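Local coordinates for papain-like protease (Human betacoronavirus 2c EMC/2012, PDB 4RNA), which acts as a cysteine protease of MERS coronavirus, probably cleaving the viral polyprotein and, like related enzymes, removing ubiquitin from host proteins, at the interface of chains A and B. Residues are numbered along the deposited sequence; one frame, centred on the assembly and turned at random. Chains: chain A/B, papain-like protease.

The interface of chains A and B. Residues chain A 18, 62-64; chain B 191, 224, 226, 236.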
ATOM      1  N   ARG A  18      23.292 -18.297   4.532  1.00 27.75           N
ATOM      2  CA  ARG A  18      23.330 -19.738   4.755  1.00 29.07           C
ATOM      3  C   ARG A  18      23.833 -20.417   3.566  1.00 33.06           C
ATOM      4  O   ARG A  18      23.552 -19.975   2.379  1.00 31.06           O
ATOM      5  CB  ARG A  18      21.985 -20.358   5.197  1.00 31.68           C
ATOM      6  CG  ARG A  18      20.896 -20.218   4.207  1.00 32.67           C
ATOM      7  CD  ARG A  18      19.672 -21.068   4.542  1.00 32.68           C
ATOM      8  NE  ARG A  18      18.541 -20.581   3.739  1.00 32.74           N
ATOM      9  CZ  ARG A  18      17.713 -21.322   3.025  1.00 35.42           C
ATOM     10  NH1 ARG A  18      17.860 -22.635   2.984  1.00 32.86           N
ATOM     11  NH2 ARG A  18      16.718 -20.730   2.378  1.00 35.43           N
ATOM     12  N   LEU A  62      11.399 -18.830   2.987  1.00 29.56           N
ATOM     13  CA  LEU A  62      12.501 -18.401   3.764  1.00 29.40           C
ATOM     14  C   LEU A  62      12.368 -19.296   4.998  1.00 31.07           C
ATOM     15  O   LEU A  62      11.239 -19.700   5.349  1.00 26.22           O
ATOM     16  CB  LEU A  62      12.306 -16.918   4.218  1.00 32.40           C
ATOM     17  CG  LEU A  62      12.061 -15.702   3.303  1.00 35.66           C
ATOM     18  CD1 LEU A  62      12.308 -14.388   4.062  1.00 28.38           C
ATOM     19  CD2 LEU A  62      12.708 -15.706   1.907  1.00 32.05           C
ATOM     20  N   THR A  63      13.507 -19.574   5.591  1.00 29.74           N
ATOM     21  CA  THR A  63      13.628 -20.275   6.878  1.00 34.50           C
ATOM     22  C   THR A  63      13.153 -19.367   7.986  1.00 34.71           C
ATOM     23  O   THR A  63      12.915 -18.158   7.784  1.00 32.98           O
ATOM     24  CB  THR A  63      15.099 -20.621   7.128  1.00 35.33           C
ATOM     25  OG1 THR A  63      15.854 -19.392   7.158  1.00 38.12           O
ATOM     26  CG2 THR A  63      15.684 -21.486   5.972  1.00 33.49           C
ATOM     27  N   ALA A  64      12.980 -19.931   9.179  1.00 31.25           N
ATOM     28  CA  ALA A  64      12.666 -19.136  10.290  1.00 35.03           C
ATOM     29  C   ALA A  64      13.708 -18.049  10.517  1.00 32.52           C
ATOM     30  O   ALA A  64      13.311 -16.938  10.850  1.00 37.20           O
ATOM     31  CB  ALA A  64      12.539 -20.014  11.543  1.00 30.47           C
TER
ATOM     32  N   GLU B 191      12.369 -27.461  12.394  1.00 33.29           N
ATOM     33  CA  GLU B 191      13.730 -27.291  11.907  1.00 36.50           C
ATOM     34  C   GLU B 191      14.649 -28.140  12.827  1.00 34.66           C
ATOM     35  O   GLU B 191      14.561 -28.063  14.067  1.00 42.26           O
ATOM     36  CB  GLU B 191      14.097 -25.802  11.936  1.00 38.72           C
ATOM     37  CG  GLU B 191      13.356 -25.028  10.866  1.00 43.10           C
ATOM     38  CD  GLU B 191      13.801 -23.569  10.692  1.00 51.05           C
ATOM     39  OE1 GLU B 191      14.648 -23.072  11.472  1.00 46.97           O
ATOM     40  OE2 GLU B 191      13.285 -22.914   9.740  1.00 40.12           O
ATOM     41  N   MET B 224      13.461 -29.839   3.302  1.00 33.67           N
ATOM     42  CA  MET B 224      14.594 -29.056   2.778  1.00 38.40           C
ATOM     43  C   MET B 224      15.754 -29.207   3.725  1.00 33.75           C
ATOM     44  O   MET B 224      15.569 -29.286   4.985  1.00 39.30           O
ATOM     45  CB  MET B 224      14.276 -27.551   2.630  1.00 40.78           C
ATOM     46  CG  MET B 224      15.505 -26.720   2.216  1.00 48.64           C
ATOM     47  SD  MET B 224      15.269 -24.928   2.162  1.00 70.78           S
ATOM     48  CE  MET B 224      14.967 -24.587   3.902  1.00 46.36           C
ATOM     49  N   TYR B 226      20.018 -27.890   4.435  1.00 35.20           N
ATOM     50  CA  TYR B 226      21.179 -27.058   4.001  1.00 35.34           C
ATOM     51  C   TYR B 226      22.242 -27.178   5.144  1.00 39.83           C
ATOM     52  O   TYR B 226      22.035 -27.991   6.081  1.00 33.02           O
ATOM     53  CB  TYR B 226      20.720 -25.604   3.707  1.00 32.70           C
ATOM     54  CG  TYR B 226      19.961 -25.018   4.881  1.00 33.88           C
ATOM     55  CD1 TYR B 226      18.575 -25.310   5.081  1.00 35.46           C
ATOM     56  CD2 TYR B 226      20.613 -24.195   5.795  1.00 30.48           C
ATOM     57  CE1 TYR B 226      17.894 -24.789   6.188  1.00 39.01           C
ATOM     58  CE2 TYR B 226      19.951 -23.693   6.902  1.00 40.18           C
ATOM     59  CZ  TYR B 226      18.592 -23.985   7.088  1.00 39.91           C
ATOM     60  OH  TYR B 226      17.976 -23.423   8.185  1.00 40.53           O
ATOM     61  N   ARG B 236      14.493 -28.580   7.265  1.00 32.47           N
ATOM     62  CA  ARG B 236      13.245 -27.869   7.566  0.54 34.98           C
ATOM     63  C   ARG B 236      12.097 -28.692   6.973  1.00 33.67           C
ATOM     64  O   ARG B 236      12.143 -29.019   5.745  1.00 28.43           O
ATOM     65  CB  ARG B 236      13.318 -26.458   6.916  0.54 37.59           C
ATOM     66  CG  ARG B 236      12.009 -25.701   6.698  0.54 37.88           C
ATOM     67  CD  ARG B 236      12.278 -24.204   6.445  0.54 42.44           C
ATOM     68  NE  ARG B 236      11.055 -23.398   6.313  0.54 35.80           N
ATOM     69  CZ  ARG B 236      10.373 -22.872   7.325  0.54 35.85           C
ATOM     70  NH1 ARG B 236      10.788 -23.014   8.591  0.54 34.79           N
ATOM     71  NH2 ARG B 236       9.274 -22.166   7.068  0.54 32.51           N
TER
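One face of the B:Tyr226 ring is covered by the aliphatic part of A:Arg18, whose CD methylene lies 3.7 Å from the ring centroid in a CH-pi contact, displaced toward the CD2-CE2 rim. The guanidinium does not stack: its plane stands 69° from that of the ring, and its edge is turned to the same face, with NH1 above the CG-CD1 rim, 3.5 Å from B:Tyr226 CD1. One face of this guanidinium carries the methyl CG2 of A:Thr63, from its own chain, 3.6 Å above the plane and over its centre. The guanidinium of B:Arg236 has CA of A:Thr63 above one face, off toward the rim, and CG of B:Glu191 at its edge. A:Thr63 thus sits among B:Tyr226, B:Met224, B:Glu191 and B:Arg236. Its CG2, beside the backbone N and anti to the carbonyl carbon, points tip to tip at the phenol OH of B:Tyr226 and packs 3.8 Å from CE of B:Met224. The B:Met224 chain bends at its last torsion (chi3 65°), turning this methyl toward the threonine, while SD receives a weak hydrogen bond from NH1 of A:Arg18. The polar contact lies at the start of helix 64-74, where an extended B:Glu191 side chain reaches the first turn; the helix end may stabilise its carboxylate. The two-fold interface repeats this patch with the chains exchanged, although the structure alone does not show that the dimer is biological. Within chain B, B:Arg236 NH1 makes a 2.8 Å salt bridge to B:Glu191 OE2 from the anti side, tilted out of the carboxylate plane, positioning the group whose OE2 syn lone pair accepts a nearly straight hydrogen bond (173° at H) from the backbone N of A:Ala64, 3.1 Å away.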